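Local coordinates for terminase large subunit (Thermus phage G20c, PDB 5M1P), which drives viral DNA into empty capsids as an ATP-powered motor and cuts the genome with its metal-dependent, RNase H-like nuclease domain, at residues Asn69-Thr72 with Trp73-Val77; Glu105-Ala109 with Gln110-Tyr114; Ser122-Lys125 with Glu126-Ser130. All coordinates share one frame; numbering follows the deposited sequence.

Interaction 1. Residues Asn69-Thr72 with Trp73-Val77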
loop_
_atom_site.group_PDB
_atom_site.type_symbol
_atom_site.label_atom_id
_atom_site.label_comp_id
_atom_site.label_asym_id
_atom_site.label_seq_id
_atom_site.Cartn_x
_atom_site.Cartn_y
_atom_site.Cartn_z
ATOM N N ASN A 69 6.222 -5.322 11.241
ATOM C CA ASN A 69 6.876 -4.203 11.893
ATOM C C ASN A 69 8.114 -4.702 12.594
ATOM O O ASN A 69 8.271 -5.888 12.869
ATOM C CB ASN A 69 5.935 -3.416 12.823
ATOM C CG ASN A 69 5.747 -4.062 14.185
ATOM O OD1 ASN A 69 5.719 -5.288 14.305
ATOM N ND2 ASN A 69 5.610 -3.233 15.224
ATOM N N GLY A 70 9.007 -3.763 12.849
ATOM C CA GLY A 70 10.280 -4.073 13.451
ATOM C C GLY A 70 11.299 -4.752 12.556
ATOM O O GLY A 70 12.348 -5.144 13.051
ATOM N N ALA A 71 11.011 -4.901 11.262
ATOM C CA ALA A 71 11.992 -5.434 10.310
ATOM C C ALA A 71 13.072 -4.376 10.118
ATOM O O ALA A 71 12.764 -3.189 10.044
ATOM C CB ALA A 71 11.327 -5.761 8.984
ATOM N N THR A 72 14.332 -4.794 10.034
ATOM C CA THR A 72 15.419 -3.827 9.813
ATOM C C THR A 72 15.206 -3.175 8.449
ATOM O O THR A 72 14.567 -3.748 7.561
ATOM C CB THR A 72 16.828 -4.457 9.847
ATOM O OG1 THR A 72 16.983 -5.343 8.735
ATOM C CG2 THR A 72 17.098 -5.213 11.148
ATOM N N TRP A 73 15.751 -1.982 8.271
ATOM C CA TRP A 73 15.628 -1.292 6.991
ATOM C C TRP A 73 16.156 -2.138 5.843
ATOM O O TRP A 73 15.508 -2.231 4.798
ATOM C CB TRP A 73 16.360 0.046 7.008
ATOM C CG TRP A 73 15.700 1.086 7.870
ATOM C CD1 TRP A 73 14.375 1.177 8.198
ATOM C CD2 TRP A 73 16.340 2.197 8.487
ATOM N NE1 TRP A 73 14.154 2.273 8.984
ATOM C CE2 TRP A 73 15.345 2.918 9.181
ATOM C CE3 TRP A 73 17.659 2.649 8.529
ATOM C CZ2 TRP A 73 15.628 4.071 9.917
ATOM C CZ3 TRP A 73 17.943 3.804 9.260
ATOM C CH2 TRP A 73 16.926 4.499 9.943
ATOM N N SER A 74 17.316 -2.764 6.042
ATOM C CA SER A 74 17.878 -3.624 5.004
ATOM C C SER A 74 16.978 -4.825 4.709
ATOM O O SER A 74 16.817 -5.211 3.544
ATOM C CB SER A 74 19.291 -4.082 5.368
ATOM O OG SER A 74 19.939 -4.602 4.225
ATOM N N ASP A 75 16.396 -5.413 5.754
ATOM C CA ASP A 75 15.446 -6.519 5.574
ATOM C C ASP A 75 14.205 -6.075 4.797
ATOM O O ASP A 75 13.713 -6.812 3.938
ATOM C CB ASP A 75 15.065 -7.124 6.930
ATOM C CG ASP A 75 14.213 -8.371 6.808
ATOM O OD1 ASP A 75 14.397 -9.145 5.842
ATOM O OD2 ASP A 75 13.374 -8.576 7.707
ATOM N N GLN A 76 13.707 -4.875 5.070
ATOM C CA GLN A 76 12.572 -4.348 4.290
ATOM C C GLN A 76 12.894 -4.271 2.804
ATOM O O GLN A 76 12.093 -4.690 1.964
ATOM C CB GLN A 76 12.144 -2.987 4.807
ATOM C CG GLN A 76 11.534 -3.046 6.190
ATOM C CD GLN A 76 11.138 -1.684 6.672
ATOM O OE1 GLN A 76 10.516 -0.920 5.934
ATOM N NE2 GLN A 76 11.511 -1.353 7.907
ATOM N N VAL A 77 14.078 -3.755 2.487
ATOM C CA VAL A 77 14.526 -3.667 1.100
ATOM C C VAL A 77 14.725 -5.065 0.495
ATOM O O VAL A 77 14.340 -5.303 -0.653
ATOM C CB VAL A 77 15.786 -2.784 0.954
ATOM C CG1 VAL A 77 16.329 -2.853 -0.465
ATOM C CG2 VAL A 77 15.459 -1.338 1.310
HETATM O O HOH W 1 14.508 -7.745 10.157
#
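The backbone of Thr72 turns straight into helix 73-86, and its carbonyl O takes the first helical bond from Gln76 N at 2.9 Å. Thr72 is the N-cap: its OG1 accepts from Asp75 N at 3.0 Å, giving an amide of the first turn a side-chain partner. With chi1 at 66° the hydroxyl sits between the backbone N and the carbonyl carbon, the rotamer that turns it toward that amide. A water accepts from Thr72 N and donates to Asp75 OD2 at 2.8 Å, and the side chains of Thr72 and Asp75 cross at about a right angle. The methyl CB of Ala71 packs against Gln76 CG at 3.9 Å. Beyond CG the Gln76 chain runs extended, and its NE2 reaches back to Ala71 O at 3.1 Å; the carbonyl O lies near the plane of the amide, but NE2 stands above the plane of the carbonyl. OE1 accepts from Gly44 N, so both ends of the amide are held; the side chain of Gln76 comes to about 7 Å from the bound calcium. Trp73 NE1 bonds to Lys45 O and its side chain packs on Ala102 and Ile103 of helix 101-109, while Gln76 lies against Ser50 and Phe52 of strand 49-56.

Interaction 2. Residues Glu105-Ala109 with Gln110-Tyr114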
loop_
_atom_site.group_PDB
_atom_site.type_symbol
_atom_site.label_atom_id
_atom_site.label_comp_id
_atom_site.label_asym_id
_atom_site.label_seq_id
_atom_site.Cartn_x
_atom_site.Cartn_y
_atom_site.Cartn_z
ATOM N N GLU A 105 19.556 4.877 -0.361
ATOM C CA GLU A 105 20.793 4.311 -0.900
ATOM C C GLU A 105 20.663 2.817 -1.198
ATOM O O GLU A 105 21.196 2.349 -2.202
ATOM C CB GLU A 105 21.967 4.554 0.055
ATOM C CG GLU A 105 22.397 6.015 0.122
ATOM C CD GLU A 105 23.219 6.346 1.352
ATOM O OE1 GLU A 105 23.279 7.540 1.717
ATOM O OE2 GLU A 105 23.805 5.420 1.960
ATOM N N GLU A 106 19.953 2.087 -0.332
ATOM C CA GLU A 106 19.774 0.642 -0.483
ATOM C C GLU A 106 18.902 0.281 -1.682
ATOM O O GLU A 106 19.179 -0.694 -2.360
ATOM C CB GLU A 106 19.196 0.012 0.793
ATOM C CG GLU A 106 20.240 -0.222 1.878
ATOM C CD GLU A 106 19.674 -0.322 3.290
ATOM O OE1 GLU A 106 18.465 -0.594 3.470
ATOM O OE2 GLU A 106 20.462 -0.136 4.243
ATOM N N LEU A 107 17.862 1.064 -1.950
ATOM C CA LEU A 107 17.034 0.851 -3.150
ATOM C C LEU A 107 17.885 0.920 -4.415
ATOM O O LEU A 107 17.741 0.083 -5.293
ATOM C CB LEU A 107 15.873 1.853 -3.232
ATOM C CG LEU A 107 14.743 1.690 -2.207
ATOM C CD1 LEU A 107 13.834 2.907 -2.249
ATOM C CD2 LEU A 107 13.945 0.420 -2.451
ATOM N N ASP A 108 18.773 1.911 -4.491
ATOM C CA ASP A 108 19.670 2.064 -5.635
ATOM C C ASP A 108 20.785 1.013 -5.624
ATOM O O ASP A 108 21.005 0.341 -6.636
ATOM C CB ASP A 108 20.236 3.488 -5.698
ATOM C CG ASP A 108 19.164 4.531 -5.968
ATOM O OD1 ASP A 108 18.205 4.230 -6.714
ATOM O OD2 ASP A 108 19.268 5.652 -5.419
ATOM N N ALA A 109 21.444 0.831 -4.481
ATOM C CA ALA A 109 22.538 -0.140 -4.360
ATOM C C ALA A 109 22.110 -1.581 -4.664
ATOM O O ALA A 109 22.863 -2.343 -5.275
ATOM C CB ALA A 109 23.191 -0.049 -2.989
ATOM N N GLN A 110 20.881 -1.930 -4.289
ATOM C CA GLN A 110 20.358 -3.280 -4.513
ATOM C C GLN A 110 19.688 -3.461 -5.875
ATOM O O GLN A 110 19.186 -4.540 -6.176
ATOM C CB GLN A 110 19.413 -3.664 -3.371
ATOM C CG GLN A 110 20.118 -3.751 -2.024
ATOM C CD GLN A 110 21.126 -4.889 -1.994
ATOM O OE1 GLN A 110 20.763 -6.040 -2.223
ATOM N NE2 GLN A 110 22.404 -4.569 -1.734
ATOM N N GLY A 111 19.670 -2.412 -6.693
ATOM C CA GLY A 111 19.113 -2.496 -8.043
ATOM C C GLY A 111 17.614 -2.741 -8.073
ATOM O O GLY A 111 17.112 -3.397 -8.986
ATOM N N ILE A 112 16.900 -2.211 -7.080
ATOM C CA ILE A 112 15.452 -2.403 -7.006
ATOM C C ILE A 112 14.825 -1.656 -8.179
ATOM O O ILE A 112 15.232 -0.543 -8.504
ATOM C CB ILE A 112 14.838 -1.894 -5.682
ATOM C CG1 ILE A 112 15.546 -2.503 -4.456
ATOM C CG2 ILE A 112 13.333 -2.167 -5.652
ATOM C CD1 ILE A 112 15.507 -4.011 -4.372
ATOM N N ASN A 113 13.868 -2.302 -8.838
ATOM C CA ASN A 113 13.071 -1.666 -9.870
ATOM C C ASN A 113 12.035 -0.804 -9.150
ATOM O O ASN A 113 11.104 -1.344 -8.586
ATOM C CB ASN A 113 12.413 -2.762 -10.711
ATOM C CG ASN A 113 11.679 -2.235 -11.918
ATOM O OD1 ASN A 113 11.847 -1.090 -12.327
ATOM N ND2 ASN A 113 10.853 -3.094 -12.508
ATOM N N TYR A 114 12.236 0.516 -9.102
ATOM C CA TYR A 114 11.304 1.395 -8.378
ATOM C C TYR A 114 11.140 2.766 -9.003
ATOM O O TYR A 114 12.036 3.232 -9.726
ATOM C CB TYR A 114 11.702 1.553 -6.895
ATOM C CG TYR A 114 12.810 2.543 -6.652
ATOM C CD1 TYR A 114 14.138 2.176 -6.825
ATOM C CD2 TYR A 114 12.537 3.851 -6.245
ATOM C CE1 TYR A 114 15.169 3.074 -6.618
ATOM C CE2 TYR A 114 13.562 4.758 -6.032
ATOM C CZ TYR A 114 14.871 4.361 -6.213
ATOM O OH TYR A 114 15.887 5.249 -6.011
HETATM O O HOH W 2 17.576 0.631 -8.258
HETATM O O HOH W 3 17.004 6.160 -3.966
#
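Helix 101-109 ends in a Schellman motif, with Ile112 N bonded to Leu107 O at 3.0 Å and Gly111 N to Asp108 O at 3.1 Å, and the chain then leads into strand 114-116. Gly111 makes the reversal with positive phi (66°); just before it, Gln110 N still gives a helical bond to Glu106 O. Leu107 O also accepts from a water that donates to Ile112 O as well, tying the last turn to the departing chain. The apolar contact usual beside such a C-cap is made by Leu107 CD2 on Ile112 CG1, 3.9 Å apart. Ile112 also touches Val77 and Lys81 of helix 73-86 and Val92 of strand 91-94. A chi1 of 80° turns the Tyr114 ring back onto Leu107 and Asp108. Leu107 covers one face: CB makes a CH-pi contact 4.1 Å from the ring centroid, and CD1 lies over the centre. Asp108 OD1 comes to the ring edge near its plane, the two side chains crossing at about a right angle. A second water donates to both Asp108 OD2 and Tyr114 OH, closing a small ring of hydrogen bonds through the carboxylate, the hydroxyl and the water. Tyr114 OH itself donates to Asp108 OD1 at 2.6 Å, meeting it on the syn side, 32° out of the carboxylate plane.

Interaction 3. Residues Ser122-Lys125 with Glu126-Ser130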
loop_
_atom_site.group_PDB
_atom_site.type_symbol
_atom_site.label_atom_id
_atom_site.label_comp_id
_atom_site.label_asym_id
_atom_site.label_seq_id
_atom_site.Cartn_x
_atom_site.Cartn_y
_atom_site.Cartn_z
ATOM N N SER A 122 -0.278 16.790 2.393
ATOM C CA SER A 122 -1.676 16.403 2.429
ATOM C C SER A 122 -2.276 16.400 1.021
ATOM O O SER A 122 -3.113 15.551 0.722
ATOM C CB SER A 122 -2.454 17.332 3.358
ATOM O OG SER A 122 -2.408 18.664 2.892
ATOM N N SER A 123 -1.819 17.305 0.149
ATOM C CA SER A 123 -2.280 17.352 -1.249
ATOM C C SER A 123 -1.959 16.073 -2.032
ATOM O O SER A 123 -2.810 15.531 -2.745
ATOM C CB SER A 123 -1.678 18.557 -1.983
ATOM O OG SER A 123 -2.176 18.642 -3.303
ATOM N N VAL A 124 -0.724 15.600 -1.904
ATOM C CA VAL A 124 -0.304 14.352 -2.561
ATOM C C VAL A 124 -1.099 13.174 -1.999
ATOM O O VAL A 124 -1.581 12.312 -2.745
ATOM C CB VAL A 124 1.209 14.108 -2.377
ATOM C CG1 VAL A 124 1.616 12.711 -2.845
ATOM C CG2 VAL A 124 1.997 15.167 -3.134
ATOM N N LYS A 125 -1.227 13.140 -0.680
ATOM C CA LYS A 125 -1.985 12.084 -0.013
ATOM C C LYS A 125 -3.425 12.060 -0.512
ATOM O O LYS A 125 -3.966 10.986 -0.779
ATOM C CB LYS A 125 -1.947 12.275 1.502
ATOM C CG LYS A 125 -2.661 11.194 2.300
ATOM C CD LYS A 125 -2.326 11.290 3.776
ATOM C CE LYS A 125 -0.975 10.665 4.084
ATOM N NZ LYS A 125 -0.594 10.823 5.508
ATOM N N GLU A 126 -4.036 13.233 -0.654
ATOM C CA GLU A 126 -5.440 13.307 -1.074
ATOM C C GLU A 126 -5.640 12.818 -2.501
ATOM O O GLU A 126 -6.637 12.163 -2.787
ATOM C CB GLU A 126 -5.994 14.719 -0.855
ATOM C CG GLU A 126 -6.260 15.010 0.615
ATOM C CD GLU A 126 -6.105 16.473 1.008
ATOM O OE1 GLU A 126 -6.288 17.377 0.161
ATOM O OE2 GLU A 126 -5.791 16.707 2.191
ATOM N N GLN A 127 -4.671 13.076 -3.371
ATOM C CA GLN A 127 -4.732 12.598 -4.745
ATOM C C GLN A 127 -4.665 11.064 -4.820
ATOM O O GLN A 127 -5.443 10.423 -5.526
ATOM C CB GLN A 127 -3.589 13.216 -5.543
ATOM C CG GLN A 127 -3.735 13.075 -7.045
ATOM C CD GLN A 127 -2.895 14.082 -7.798
ATOM O OE1 GLN A 127 -3.348 14.665 -8.784
ATOM N NE2 GLN A 127 -1.673 14.309 -7.327
ATOM N N LEU A 128 -3.731 10.491 -4.061
ATOM C CA LEU A 128 -3.598 9.032 -3.927
ATOM C C LEU A 128 -4.851 8.382 -3.357
ATOM O O LEU A 128 -5.373 7.397 -3.903
ATOM C CB LEU A 128 -2.404 8.693 -3.027
ATOM C CG LEU A 128 -1.024 8.911 -3.635
ATOM C CD1 LEU A 128 0.052 8.815 -2.571
ATOM C CD2 LEU A 128 -0.772 7.900 -4.748
ATOM N N ILE A 129 -5.340 8.930 -2.259
ATOM C CA ILE A 129 -6.507 8.360 -1.586
ATOM C C ILE A 129 -7.792 8.515 -2.405
ATOM O O ILE A 129 -8.576 7.570 -2.501
ATOM C CB ILE A 129 -6.680 8.964 -0.180
ATOM C CG1 ILE A 129 -5.509 8.551 0.732
ATOM C CG2 ILE A 129 -8.029 8.575 0.417
ATOM C CD1 ILE A 129 -5.404 7.074 1.065
ATOM N N SER A 130 -8.008 9.690 -2.986
ATOM C CA SER A 130 -9.189 9.905 -3.820
ATOM C C SER A 130 -9.198 8.945 -5.014
ATOM O O SER A 130 -10.247 8.412 -5.357
ATOM C CB SER A 130 -9.305 11.358 -4.281
ATOM O OG SER A 130 -8.227 11.739 -5.100
#
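Ile129 CG1 packs 3.3 Å from Lys125 O, the carbonyl that accepts from Ile129 N at 2.9 Å, and with the buried Leu128 it forms the tight part of this contact. Lys125 leaves with CG anti to its backbone N (chi1 -178°), which lays CG alongside Ile129 CG1 at 4.2 Å, the two side chains pointing the same way. In the same turn Leu128 N donates to Val124 O at 3.1 Å in a nearly straight bond (172°), while Val124, at the margin, touches Leu128 only lightly. These are successive i to i+4 bonds of one regular alpha-helix, 122-137, whose inner side packs on helix 177-186 of the RNase H-like domain: Leu128 touches Ala183, and Lys125 and Ile129 touch Met180. Glu126 forms a covered flank, its side chain packing on Gln166 and Met168 of strand 166-170. It leaves beside its own backbone N (chi1 -74°) and runs extended past Ser122, with CD 3.1 Å and OE2 3.3 Å from Ser122 O; the two oxygens are both acceptors and do not bond. The loose side is polar: Ser122, Ser123 and Gln127 are exposed, joined to the rest by regular backbone bonds from Glu126 N to Ser122 O and from Gln127 N to Ser123 O.

In the fold
Interactions 1 and 2 are neighbours, and interaction 3 stands apart, its centre about 26 Å from the centres of both. The first two treat opposite helix ends: interaction 1 opens helix 73-86, and interaction 2 closes helix 101-109. Glu106 of helix 101-109 packs on Ser74, with OE1 3.4 Å from Ser74 CA, and the loop residue Ile112 rests on Val77. Each end uses polar side chains and bridging water, but interaction 1 is chiefly a surface contact, whereas interaction 2 adds a partly buried apolar layer. Interaction 3, also partly buried, lies within one helix and relies on backbone bonds and aliphatic packing against helix 177-186, which carries the metal ligand Asp177.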